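Local coordinates for protein abietadiene synthase, chloroplastic (Abies grandis, PDB 3S9V) that belongs to the terpene synthase family and is a largely helical chloroplast enzyme with an N-terminal terpene synthase domain and a metal-binding terpene synthase domain, at residues F99-I105 against M139-A143; A157-E161 against I179-E184; V526-S531 against T643-S648; R591-G595 against L650-L656. All coordinates share one frame; numbering follows the deposited sequence.

Contact 1 of 4, residues F99-I105 against M139-A143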
# COMPACT_ATOMS: atom_id res chain seq x y z
N PHE A 99 -20.26 18.65 5.63
CA PHE A 99 -20.85 19.67 4.79
C PHE A 99 -20.09 19.99 3.51
O PHE A 99 -18.92 20.38 3.55
CB PHE A 99 -21.03 20.97 5.57
CG PHE A 99 -21.70 22.05 4.79
CD1 PHE A 99 -23.08 22.21 4.84
CD2 PHE A 99 -20.96 22.89 3.95
CE1 PHE A 99 -23.72 23.19 4.08
CE2 PHE A 99 -21.58 23.88 3.19
CZ PHE A 99 -22.97 24.03 3.25
N LEU A 100 -20.76 19.83 2.38
CA LEU A 100 -20.20 20.16 1.08
C LEU A 100 -21.32 20.93 0.40
O LEU A 100 -22.42 20.40 0.21
CB LEU A 100 -19.84 18.91 0.28
CG LEU A 100 -19.15 19.23 -1.06
CD1 LEU A 100 -17.76 19.86 -0.81
CD2 LEU A 100 -19.01 17.97 -1.89
N ALA A 101 -21.07 22.19 0.06
CA ALA A 101 -22.10 23.00 -0.56
C ALA A 101 -22.75 22.31 -1.76
O ALA A 101 -23.97 22.17 -1.80
CB ALA A 101 -21.50 24.36 -0.98
N TYR A 102 -21.94 21.89 -2.73
CA TYR A 102 -22.48 21.22 -3.92
C TYR A 102 -23.43 20.09 -3.56
O TYR A 102 -24.53 19.99 -4.10
CB TYR A 102 -21.35 20.68 -4.79
CG TYR A 102 -20.51 21.75 -5.45
CD1 TYR A 102 -19.13 21.78 -5.26
CD2 TYR A 102 -21.09 22.72 -6.26
CE1 TYR A 102 -18.34 22.76 -5.87
CE2 TYR A 102 -20.31 23.70 -6.87
CZ TYR A 102 -18.94 23.71 -6.67
OH TYR A 102 -18.15 24.67 -7.26
N ASP A 103 -22.99 19.22 -2.66
CA ASP A 103 -23.77 18.08 -2.19
C ASP A 103 -25.15 18.53 -1.68
O ASP A 103 -26.18 18.02 -2.12
CB ASP A 103 -22.98 17.38 -1.07
CG ASP A 103 -23.70 16.16 -0.47
OD1 ASP A 103 -23.88 15.15 -1.18
OD2 ASP A 103 -24.06 16.22 0.73
N ARG A 104 -25.17 19.50 -0.77
CA ARG A 104 -26.43 19.99 -0.21
C ARG A 104 -27.40 20.61 -1.22
O ARG A 104 -28.58 20.28 -1.21
CB ARG A 104 -26.16 20.99 0.92
CG ARG A 104 -25.39 20.40 2.10
CD ARG A 104 -26.09 19.17 2.67
NE ARG A 104 -25.33 18.59 3.77
CZ ARG A 104 -25.18 19.16 4.96
NH1 ARG A 104 -25.76 20.33 5.22
NH2 ARG A 104 -24.45 18.57 5.90
N ILE A 105 -26.92 21.49 -2.10
CA ILE A 105 -27.82 22.09 -3.08
C ILE A 105 -28.29 21.08 -4.11
O ILE A 105 -29.39 21.21 -4.65
CB ILE A 105 -27.18 23.29 -3.82
CG1 ILE A 105 -25.90 22.85 -4.53
CG2 ILE A 105 -26.90 24.41 -2.85
CD1 ILE A 105 -25.30 23.93 -5.40
N MET A 139 -22.21 30.43 -3.18
CA MET A 139 -21.42 29.48 -3.95
C MET A 139 -20.05 30.00 -4.39
O MET A 139 -19.19 29.22 -4.80
CB MET A 139 -22.21 29.01 -5.17
CG MET A 139 -23.43 28.16 -4.81
SD MET A 139 -23.04 26.84 -3.61
CE MET A 139 -22.10 25.74 -4.62
N GLU A 140 -19.84 31.31 -4.30
CA GLU A 140 -18.57 31.88 -4.71
C GLU A 140 -17.47 31.71 -3.67
O GLU A 140 -16.31 31.98 -3.95
CB GLU A 140 -18.75 33.37 -5.04
CG GLU A 140 -19.74 33.63 -6.17
CD GLU A 140 -19.82 35.09 -6.57
OE1 GLU A 140 -20.11 35.94 -5.70
OE2 GLU A 140 -19.59 35.40 -7.76
N ASP A 141 -17.83 31.25 -2.47
CA ASP A 141 -16.81 31.05 -1.43
C ASP A 141 -16.58 29.56 -1.18
O ASP A 141 -15.96 29.16 -0.19
CB ASP A 141 -17.22 31.76 -0.13
CG ASP A 141 -16.03 32.02 0.79
OD1 ASP A 141 -16.19 32.79 1.76
OD2 ASP A 141 -14.94 31.46 0.55
N GLU A 142 -17.09 28.74 -2.10
CA GLU A 142 -16.94 27.29 -2.02
C GLU A 142 -16.31 26.84 -3.33
O GLU A 142 -16.32 25.65 -3.66
CB GLU A 142 -18.31 26.64 -1.83
CG GLU A 142 -19.16 27.26 -0.72
CD GLU A 142 -18.60 26.99 0.67
OE1 GLU A 142 -18.69 25.83 1.14
OE2 GLU A 142 -18.07 27.93 1.30
N ALA A 143 -15.76 27.80 -4.07
CA ALA A 143 -15.12 27.54 -5.36
C ALA A 143 -13.93 26.58 -5.28
O ALA A 143 -13.71 25.79 -6.20
CB ALA A 143 -14.68 28.86 -5.99
O HOH W 1 -18.55 23.44 0.66

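Contact 2 of 4, residues A157-E161 against I179-E184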
# COMPACT_ATOMS: atom_id res chain seq x y z
N ALA A 157 -29.62 20.31 -15.22
CA ALA A 157 -30.75 19.58 -15.78
C ALA A 157 -31.96 19.71 -14.87
O ALA A 157 -33.08 19.85 -15.35
CB ALA A 157 -30.39 18.12 -15.98
N MET A 158 -31.74 19.65 -13.56
CA MET A 158 -32.84 19.78 -12.61
C MET A 158 -33.26 21.25 -12.47
O MET A 158 -34.42 21.54 -12.20
CB MET A 158 -32.46 19.22 -11.23
CG MET A 158 -32.32 17.70 -11.17
SD MET A 158 -32.24 17.06 -9.46
CE MET A 158 -30.73 17.87 -8.89
N LEU A 159 -32.31 22.17 -12.66
CA LEU A 159 -32.63 23.60 -12.59
C LEU A 159 -33.71 23.89 -13.63
O LEU A 159 -34.66 24.62 -13.36
CB LEU A 159 -31.40 24.47 -12.89
CG LEU A 159 -30.44 24.78 -11.74
CD1 LEU A 159 -29.29 25.65 -12.22
CD2 LEU A 159 -31.20 25.48 -10.62
N LYS A 160 -33.55 23.30 -14.82
CA LYS A 160 -34.51 23.48 -15.90
C LYS A 160 -35.85 22.84 -15.55
O LYS A 160 -36.90 23.39 -15.87
CB LYS A 160 -33.96 22.89 -17.20
CG LYS A 160 -32.68 23.56 -17.66
CD LYS A 160 -32.06 22.91 -18.89
CE LYS A 160 -32.89 23.14 -20.13
NZ LYS A 160 -32.18 22.66 -21.35
N GLU A 161 -35.82 21.69 -14.87
CA GLU A 161 -37.06 21.03 -14.48
C GLU A 161 -37.80 21.96 -13.53
O GLU A 161 -38.97 22.26 -13.72
CB GLU A 161 -36.80 19.72 -13.72
CG GLU A 161 -36.03 18.62 -14.45
CD GLU A 161 -36.09 17.29 -13.70
OE1 GLU A 161 -37.15 16.62 -13.77
OE2 GLU A 161 -35.10 16.92 -13.03
N ILE A 179 -24.20 28.16 -14.95
CA ILE A 179 -23.94 26.73 -14.95
C ILE A 179 -24.84 26.04 -15.97
O ILE A 179 -24.49 25.01 -16.54
CB ILE A 179 -24.12 26.11 -13.55
CG1 ILE A 179 -23.38 24.78 -13.48
CG2 ILE A 179 -25.59 25.89 -13.26
CD1 ILE A 179 -23.34 24.18 -12.10
N ILE A 180 -26.02 26.62 -16.21
CA ILE A 180 -26.95 26.07 -17.18
C ILE A 180 -26.37 26.27 -18.58
O ILE A 180 -26.40 25.36 -19.42
CB ILE A 180 -28.33 26.76 -17.10
CG1 ILE A 180 -29.04 26.35 -15.81
CG2 ILE A 180 -29.17 26.39 -18.31
CD1 ILE A 180 -30.31 27.12 -15.54
N GLU A 181 -25.84 27.46 -18.82
CA GLU A 181 -25.24 27.77 -20.11
C GLU A 181 -24.04 26.87 -20.40
O GLU A 181 -23.85 26.40 -21.53
CB GLU A 181 -24.79 29.24 -20.14
CG GLU A 181 -24.09 29.65 -21.43
CD GLU A 181 -23.53 31.06 -21.36
OE1 GLU A 181 -22.90 31.50 -22.35
OE2 GLU A 181 -23.72 31.73 -20.32
N LYS A 182 -23.24 26.61 -19.37
CA LYS A 182 -22.06 25.78 -19.51
C LYS A 182 -22.44 24.33 -19.79
O LYS A 182 -21.77 23.65 -20.56
CB LYS A 182 -21.19 25.84 -18.25
CG LYS A 182 -19.87 25.11 -18.39
CD LYS A 182 -19.04 25.18 -17.12
CE LYS A 182 -17.74 24.38 -17.28
NZ LYS A 182 -16.91 24.39 -16.04
N ARG A 183 -23.51 23.85 -19.16
CA ARG A 183 -23.97 22.49 -19.37
C ARG A 183 -24.38 22.33 -20.83
O ARG A 183 -24.06 21.33 -21.47
CB ARG A 183 -25.16 22.16 -18.47
CG ARG A 183 -25.90 20.88 -18.85
CD ARG A 183 -27.06 20.59 -17.90
NE ARG A 183 -27.80 19.39 -18.28
CZ ARG A 183 -28.69 19.34 -19.27
NH1 ARG A 183 -28.96 20.42 -19.99
NH2 ARG A 183 -29.30 18.20 -19.55
N GLU A 184 -25.08 23.33 -21.35
CA GLU A 184 -25.54 23.29 -22.73
C GLU A 184 -24.36 23.22 -23.69
O GLU A 184 -24.41 22.50 -24.69
CB GLU A 184 -26.38 24.53 -23.04
CG GLU A 184 -27.43 24.27 -24.10
CD GLU A 184 -28.60 23.47 -23.56
OE1 GLU A 184 -29.39 22.93 -24.37
OE2 GLU A 184 -28.74 23.40 -22.32

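Contact 3 of 4, residues V526-S531 against T643-S648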
# COMPACT_ATOMS: atom_id res chain seq x y z
N VAL A 526 19.04 -13.20 18.27
CA VAL A 526 20.06 -13.93 17.53
C VAL A 526 20.42 -13.23 16.22
O VAL A 526 21.56 -13.30 15.77
CB VAL A 526 19.61 -15.37 17.23
CG1 VAL A 526 20.70 -16.11 16.47
CG2 VAL A 526 19.31 -16.09 18.55
N TYR A 527 19.46 -12.55 15.62
CA TYR A 527 19.68 -11.83 14.37
C TYR A 527 20.65 -10.68 14.67
O TYR A 527 21.62 -10.46 13.95
CB TYR A 527 18.35 -11.28 13.85
CG TYR A 527 18.39 -10.67 12.47
CD1 TYR A 527 19.12 -9.51 12.22
CD2 TYR A 527 17.69 -11.25 11.41
CE1 TYR A 527 19.16 -8.95 10.95
CE2 TYR A 527 17.71 -10.69 10.15
CZ TYR A 527 18.45 -9.54 9.92
OH TYR A 527 18.47 -8.98 8.65
N THR A 528 20.37 -9.98 15.76
CA THR A 528 21.18 -8.85 16.18
C THR A 528 22.61 -9.24 16.54
O THR A 528 23.57 -8.59 16.12
CB THR A 528 20.53 -8.15 17.37
OG1 THR A 528 19.23 -7.69 16.99
CG2 THR A 528 21.39 -6.98 17.84
N LYS A 529 22.76 -10.30 17.34
CA LYS A 529 24.09 -10.75 17.74
C LYS A 529 24.88 -11.23 16.54
O LYS A 529 26.06 -10.89 16.38
CB LYS A 529 23.99 -11.85 18.79
CG LYS A 529 23.63 -11.30 20.17
CD LYS A 529 23.30 -12.41 21.16
CE LYS A 529 22.88 -11.82 22.50
NZ LYS A 529 22.41 -12.86 23.46
N THR A 530 24.24 -12.02 15.69
CA THR A 530 24.90 -12.55 14.51
C THR A 530 25.31 -11.43 13.55
O THR A 530 26.41 -11.46 13.00
CB THR A 530 23.99 -13.54 13.77
OG1 THR A 530 23.48 -14.49 14.72
CG2 THR A 530 24.79 -14.29 12.72
N SER A 531 24.44 -10.44 13.35
CA SER A 531 24.76 -9.31 12.47
C SER A 531 25.94 -8.53 13.04
O SER A 531 26.86 -8.16 12.31
CB SER A 531 23.56 -8.37 12.33
OG SER A 531 22.47 -9.03 11.73
N THR A 643 24.59 -15.33 6.15
CA THR A 643 24.96 -15.85 7.48
C THR A 643 23.93 -15.46 8.55
O THR A 643 23.50 -16.31 9.34
CB THR A 643 26.36 -15.32 7.88
OG1 THR A 643 27.34 -15.91 7.03
CG2 THR A 643 26.70 -15.64 9.35
N VAL A 644 23.54 -14.19 8.54
CA VAL A 644 22.56 -13.69 9.48
C VAL A 644 21.25 -14.48 9.35
O VAL A 644 20.66 -14.90 10.34
CB VAL A 644 22.29 -12.20 9.21
CG1 VAL A 644 21.30 -11.65 10.23
CG2 VAL A 644 23.61 -11.43 9.24
N VAL A 645 20.82 -14.68 8.11
CA VAL A 645 19.59 -15.43 7.85
C VAL A 645 19.66 -16.89 8.28
O VAL A 645 18.79 -17.38 8.99
CB VAL A 645 19.23 -15.38 6.36
CG1 VAL A 645 18.10 -16.36 6.06
CG2 VAL A 645 18.80 -13.97 5.98
N LEU A 646 20.70 -17.59 7.85
CA LEU A 646 20.83 -19.00 8.16
C LEU A 646 20.90 -19.32 9.66
O LEU A 646 20.42 -20.37 10.10
CB LEU A 646 22.04 -19.57 7.42
CG LEU A 646 21.85 -19.53 5.90
CD1 LEU A 646 23.11 -20.03 5.19
CD2 LEU A 646 20.65 -20.39 5.50
N ILE A 647 21.47 -18.42 10.45
CA ILE A 647 21.53 -18.67 11.87
C ILE A 647 20.21 -18.26 12.54
O ILE A 647 19.70 -18.96 13.41
CB ILE A 647 22.74 -17.97 12.50
CG1 ILE A 647 24.02 -18.52 11.85
CG2 ILE A 647 22.76 -18.21 14.01
CD1 ILE A 647 25.30 -18.06 12.46
N SER A 648 19.63 -17.14 12.11
CA SER A 648 18.35 -16.68 12.66
C SER A 648 17.21 -17.66 12.36
O SER A 648 16.28 -17.81 13.17
CB SER A 648 17.99 -15.31 12.07
OG SER A 648 18.92 -14.31 12.44

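Contact 4 of 4, residues R591-G595 against L650-L656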
# COMPACT_ATOMS: atom_id res chain seq x y z
N ARG A 591 19.87 -26.05 19.72
CA ARG A 591 19.72 -27.50 19.81
C ARG A 591 18.39 -27.86 20.48
O ARG A 591 17.75 -28.85 20.11
CB ARG A 591 20.88 -28.11 20.60
CG ARG A 591 20.73 -29.60 20.84
CD ARG A 591 21.96 -30.22 21.49
NE ARG A 591 22.30 -29.66 22.80
CZ ARG A 591 23.17 -28.68 23.00
NH1 ARG A 591 23.41 -28.25 24.23
NH2 ARG A 591 23.83 -28.15 21.97
N GLU A 592 17.98 -27.06 21.44
CA GLU A 592 16.74 -27.31 22.16
C GLU A 592 15.50 -26.99 21.33
O GLU A 592 14.46 -27.63 21.49
CB GLU A 592 16.74 -26.52 23.46
CG GLU A 592 17.91 -26.89 24.36
CD GLU A 592 18.13 -25.90 25.49
OE1 GLU A 592 19.16 -26.03 26.19
OE2 GLU A 592 17.27 -25.01 25.68
N ARG A 593 15.60 -26.00 20.45
CA ARG A 593 14.46 -25.61 19.61
C ARG A 593 14.40 -26.39 18.30
O ARG A 593 13.40 -26.34 17.59
CB ARG A 593 14.52 -24.10 19.33
CG ARG A 593 14.60 -23.25 20.59
CD ARG A 593 14.66 -21.76 20.32
NE ARG A 593 13.44 -21.26 19.68
CZ ARG A 593 12.83 -20.13 20.03
NH1 ARG A 593 11.72 -19.74 19.40
NH2 ARG A 593 13.32 -19.38 21.01
N GLN A 594 15.47 -27.12 17.99
CA GLN A 594 15.53 -27.89 16.75
C GLN A 594 15.45 -29.40 16.96
O GLN A 594 15.23 -30.15 16.02
CB GLN A 594 16.80 -27.56 15.98
CG GLN A 594 16.83 -26.17 15.39
CD GLN A 594 15.63 -25.89 14.51
OE1 GLN A 594 15.21 -26.74 13.72
NE2 GLN A 594 15.06 -24.70 14.64
N GLY A 595 15.64 -29.84 18.20
CA GLY A 595 15.57 -31.26 18.47
C GLY A 595 16.78 -32.04 18.01
O GLY A 595 16.74 -33.27 17.93
N LEU A 650 16.95 -20.62 12.68
CA LEU A 650 16.84 -21.71 13.65
C LEU A 650 15.94 -21.31 14.81
O LEU A 650 15.55 -22.14 15.61
CB LEU A 650 18.22 -22.05 14.22
CG LEU A 650 19.22 -22.92 13.46
CD1 LEU A 650 19.19 -22.62 11.99
CD2 LEU A 650 20.60 -22.66 14.05
N PHE A 651 15.61 -20.02 14.88
CA PHE A 651 14.81 -19.53 16.00
C PHE A 651 13.46 -18.89 15.68
O PHE A 651 13.05 -17.94 16.34
CB PHE A 651 15.66 -18.56 16.83
CG PHE A 651 16.96 -19.16 17.29
CD1 PHE A 651 18.04 -19.26 16.42
CD2 PHE A 651 17.09 -19.64 18.59
CE1 PHE A 651 19.23 -19.85 16.83
CE2 PHE A 651 18.28 -20.23 19.02
CZ PHE A 651 19.36 -20.33 18.13
N THR A 652 12.76 -19.43 14.69
CA THR A 652 11.46 -18.90 14.28
C THR A 652 10.30 -19.40 15.16
O THR A 652 9.27 -18.74 15.27
CB THR A 652 11.15 -19.28 12.83
OG1 THR A 652 11.16 -20.71 12.71
CG2 THR A 652 12.20 -18.69 11.89
N GLY A 653 10.48 -20.56 15.77
CA GLY A 653 9.43 -21.12 16.61
C GLY A 653 8.98 -22.46 16.08
O GLY A 653 8.19 -23.15 16.72
N GLU A 654 9.50 -22.83 14.91
CA GLU A 654 9.17 -24.11 14.28
C GLU A 654 10.46 -24.81 13.88
O GLU A 654 11.44 -24.16 13.52
CB GLU A 654 8.31 -23.90 13.04
CG GLU A 654 6.93 -23.34 13.34
CD GLU A 654 6.17 -24.17 14.36
OE1 GLU A 654 6.11 -25.41 14.19
OE2 GLU A 654 5.63 -23.58 15.32
N VAL A 655 10.45 -26.14 13.93
CA VAL A 655 11.62 -26.91 13.55
C VAL A 655 11.97 -26.63 12.09
O VAL A 655 11.09 -26.65 11.23
CB VAL A 655 11.36 -28.43 13.73
CG1 VAL A 655 12.53 -29.23 13.20
CG2 VAL A 655 11.14 -28.74 15.21
N LEU A 656 13.24 -26.35 11.83
CA LEU A 656 13.69 -26.07 10.46
C LEU A 656 14.05 -27.39 9.81
O LEU A 656 15.13 -27.94 10.05
CB LEU A 656 14.91 -25.16 10.47
CG LEU A 656 15.54 -24.88 9.10
CD1 LEU A 656 14.52 -24.21 8.19
CD2 LEU A 656 16.78 -24.00 9.26
O HOH W 2 12.97 -22.20 16.58
O HOH W 3 16.32 -29.09 12.72

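Contact 1 of 4, residues F99-I105 against M139-A143
Met139 sets CG beside its backbone N and then bends at chi2 and chi3 (-49° and -71°), which turns its methyl group in against Tyr102 and Ile105. Met139 CE lies 3.5 Å from Tyr102 CE2, coming obliquely to the ring, and 3.8 Å from CD1 of Ile105, whose side chain reaches out to meet it tip to tip. The sulfur sits a step behind, with Met139 SD 3.9 Å from Ala101 CB. Glu142, bent at chi2, brings its CG to the same methyl, 3.7 Å from Ala101 CB. This contact sets the first turn of helix 101-117, with Leu100 as its N-cap residue, against the loop that links helices 122-136 and 151-164 in an all-helical region of the chain. Phe151 meets the Tyr102 ring from the start of the latter helix, and Phe175 touches both Tyr102 and Met139. Glu142 is poorly ordered, so its polar contacts are less certain. Its OE1 lies near the plane of the Phe99 ring, at the edge by CE2, the carboxylate and ring planes being 69° apart. A water accepts from Ala101 N at 2.9 Å, but its link to Glu142 OE1 is implausibly short and doubtful.

Contact 2 of 4, residues A157-E161 against I179-E184
Leu159 and Ile180 meet obliquely at the apolar centre of this contact, with Leu159 CD1 3.7 Å from Ile180 CG1. Leu159 CD1 also lies 3.9 Å from Ile179 CG2. Beside them Arg183 runs straight out from CG to NE and turns its guanidinium at the last torsion (chi4 -78°), which brings one face of the group over Ala157 CA, offset toward the rim; Arg183 NE comes within 3.7 Å of Ala157 CB. At the more open side, Lys160 NZ forms a long salt bridge of 3.6 Å with Glu184 OE2, an oxygen that also has a long ionic contact with Arg183 NH1. Glu184 thus lies between two positive groups and may offset the closeness of Lys160 NZ and Arg183 NH1, 4.2 Å apart. The guanidinium itself is held mainly from outside: NE donates to the carbonyl of Ile153, one turn before Ala157, while NH2 bonds to Gly208 O and forms a salt bridge with Glu211. Further out, Met158 packs on helix 101-117 and Ile179 on Phe155. The short segments of helices 151-164 and 174-187 pass 10.2 Å apart at -119°, a steep crossing of consecutive helices, consistent with the alpha-helical barrel domains of plant diterpene synthases.

Contact 3 of 4, residues V526-S531 against T643-S648
Val644 places one methyl squarely over the ring of Tyr527. With CG1 anti to the backbone N (chi1 -178°), Val644 CG1 stands 3.4 Å from the centroid of the Tyr527 ring and only 7° off the normal, a CH-pi contact over the face. The tyrosine meets it with its CG likewise anti to the backbone N, and its hydroxyl is hydrogen-bonded to Thr750. Two serines border this pair. Ser531 OG packs 3.2 Å from Val644 CG1, and Ser648 OG lies 3.2 Å from Tyr527 CA, yet each hydroxyl bonds within its own helix. Ser531 OG donates to Tyr527 O at 2.8 Å from above the carbonyl plane, while Ser531 N reaches that oxygen from the opposite face; Ser648 OG and N bond to Val644 O in the same two-sided way. Turned back onto their own helices, the two hydroxyls find partners without bonding across the interface. Along the other flank Thr530 CG2 lies 3.8 Å from Ile647 CD1, and the side chains of Val526 and Ile647 cross at about a right angle, with Val526 CG1 3.8 Å from Ile647 CG2. Ile586 of helix 570-594 covers this side. The short segments run 9.0 Å apart at 143°, a close, roughly antiparallel helix pair within the alpha-helical bundle of the terpene synthase metal-binding domain.

Contact 4 of 4, residues R591-G595 against L650-L656
The side-chain amide of Gln594 bridges two backbone groups of the 650-656 loop. Gln594 OE1 accepts from Leu656 N at 2.8 Å, a fairly straight bond (163° at the hydrogen) that lies in the carbonyl plane on a lone pair. Gln594 NE2 donates to Leu650 O, also at 2.8 Å but more bent, with the oxygen close to the plane of the amide. The two bonds together fix how the amide is turned, and the bend of the chain (chi2 -54°) brings it to both groups. A water adds a third partner, donating to Gln594 OE1 and to Leu656 O, while a second water donates to Leu650 O and accepts from Gly653 N and Arg593 NE. Outward from this polar centre, Arg593 lays its aliphatic part against Phe651, with Arg593 CD 3.7 Å from Phe651 CD2; the guanidinium and ring planes are 64° apart. The end of the arginine reaches the loop's turn, its edge facing Gly653 CA, 3.9 Å from Arg593 NH1. Val655 CG1 lies 3.7 Å from Gln594 OE1, beside the carbonyl end of the amide. Leu650 and Leu656 both pack on Tyr601 of helix 599-621, and Thr652 OG1 bonds to the hydroxyl of Tyr743. Here the C-terminal end of helix 570-594, which Gly595 leaves with positive phi, is joined to an interhelical loop of the terpene synthase metal-binding domain.

How the contacts relate
The four contacts form two pairs at opposite sides of the chain's centre. Contacts 1 and 2 come first in sequence, one closing before the other opens, with centres about 17 Å apart; they do not touch, but helices 151-164 and 174-187, which form contact 2, also send residues to the surroundings of contact 1. Contacts 3 and 4 follow far along the chain, their centres about 59 to 73 Å from those of the first pair. Both belong to the terpene synthase metal-binding domain. Their segments alternate in sequence, their centres are about 14 Å apart, and Val526 CG2 packs 4.0 Å from Phe651 CD1. The 650-656 loop follows closely on helix 641-648, so contacts 3 and 4 fasten neighbouring parts of the chain to helices 521-541 and 570-594.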